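Local coordinates for N-acetyltransferase domain-containing protein (Deinococcus radiodurans, PDB 3S6F) that binds coenzyme A and probably transfers an acetyl group from acetyl-CoA to an amine, as a GNAT-family protein, at the interface of chains A and B. Coordinates in Å, arbitrary orientation; residue numbers count along the deposited sequence, not the author numbering. Chains: chain A/B, Hypothetical acetyltransferase.

The interface of chains A and B. Residues chain A 112, 130-132; chain B 126-128.
With CG set between its backbone N and carbonyl carbon (chi1 74°), A:Phe132 swings its ring across the strand junction onto B:Lys126 and B:Ala128. A:Met131, a selenomethionine, points to the opposite side of the sheet, where bends at chi2 and chi3 (-55° and -54°) fold SE back to 4.0 Å from CG of B:Arg127, whose extended chain it crosses obliquely. Such a flexible chain can bend onto the arginine's aliphatic part, whose charged end lies farther out. Underneath, strand 126-134 of each chain runs antiparallel to its copy. A:Ala130 and B:Ala128 exchange two backbone hydrogen bonds; B:Ala128 N reaches A:Ala130 O at 2.8 Å in the carbonyl plane, whereas A:Ala130 N sits well above the plane of the B:Ala128 carbonyl. A:Phe132 and B:Lys126 exchange a similar pair, A:Phe132 N meeting B:Lys126 O at 2.9 Å.

The ring stands edge-on to the paired backbone, its apolar surface serving two side chains. CB of B:Lys126, the lysine's aliphatic base, lies over the CE1-CZ margin of one face, 3.8 Å from A:Phe132 CZ. A:Phe132 CE1 lies 3.7 Å from CB of B:Ala128, beyond that edge and displaced to the other side; this small methyl fits between ring and A:Cys112 O. An alanine in place of A:Phe132 would probably leave both CB atoms without their apolar partner. Repeated by two-fold symmetry, this pairing joins the subunits' sheets and probably helps hold together the deposited assembly, possibly a biological dimer.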
# COMPACT_ATOMS: atom_id res chain seq x y z
N CYS A 112 5.25 -8.64 -6.28
CA CYS A 112 4.95 -9.75 -7.17
C CYS A 112 6.05 -10.80 -7.16
O CYS A 112 7.17 -10.55 -6.73
CB CYS A 112 4.67 -9.25 -8.59
SG CYS A 112 6.11 -8.70 -9.50
N ALA A 130 10.53 -6.09 -2.49
CA ALA A 130 9.28 -6.07 -1.69
C ALA A 130 9.54 -6.87 -0.42
O ALA A 130 9.84 -8.07 -0.50
CB ALA A 130 8.11 -6.66 -2.46
N MSE A 131 9.44 -6.24 0.73
CA MSE A 131 9.51 -6.95 1.99
C MSE A 131 8.07 -7.13 2.45
O MSE A 131 7.26 -6.20 2.38
CB MSE A 131 10.28 -6.16 3.03
CG MSE A 131 11.66 -5.72 2.57
SE MSE A 131 12.82 -7.17 1.94
CE MSE A 131 12.73 -8.34 3.51
N PHE A 132 7.72 -8.33 2.87
CA PHE A 132 6.34 -8.66 3.13
C PHE A 132 6.12 -9.66 4.24
O PHE A 132 6.99 -10.44 4.61
CB PHE A 132 5.64 -9.12 1.83
CG PHE A 132 6.06 -10.50 1.39
CD1 PHE A 132 7.20 -10.67 0.61
CD2 PHE A 132 5.36 -11.62 1.78
CE1 PHE A 132 7.63 -11.95 0.24
CE2 PHE A 132 5.76 -12.90 1.41
CZ PHE A 132 6.90 -13.05 0.65
N LYS B 126 9.76 -11.26 4.62
CA LYS B 126 10.36 -12.00 3.54
C LYS B 126 10.48 -11.14 2.31
O LYS B 126 9.94 -10.05 2.27
CB LYS B 126 9.55 -13.29 3.31
CG LYS B 126 9.55 -14.23 4.55
CD LYS B 126 10.95 -14.57 5.09
CE LYS B 126 10.88 -15.60 6.26
NZ LYS B 126 11.88 -15.37 7.37
N ARG B 127 11.20 -11.61 1.31
CA ARG B 127 11.62 -10.80 0.20
C ARG B 127 11.02 -11.28 -1.13
O ARG B 127 11.13 -12.49 -1.45
CB ARG B 127 13.14 -10.89 0.16
CG ARG B 127 13.85 -9.93 -0.71
CD ARG B 127 15.41 -10.12 -0.61
NE ARG B 127 16.11 -9.15 -1.44
CZ ARG B 127 17.44 -9.00 -1.47
NH1 ARG B 127 18.21 -9.79 -0.74
NH2 ARG B 127 17.97 -8.07 -2.25
N ALA B 128 10.42 -10.38 -1.89
CA ALA B 128 9.94 -10.66 -3.24
C ALA B 128 10.28 -9.44 -4.11
O ALA B 128 11.15 -8.63 -3.74
CB ALA B 128 8.40 -10.96 -3.26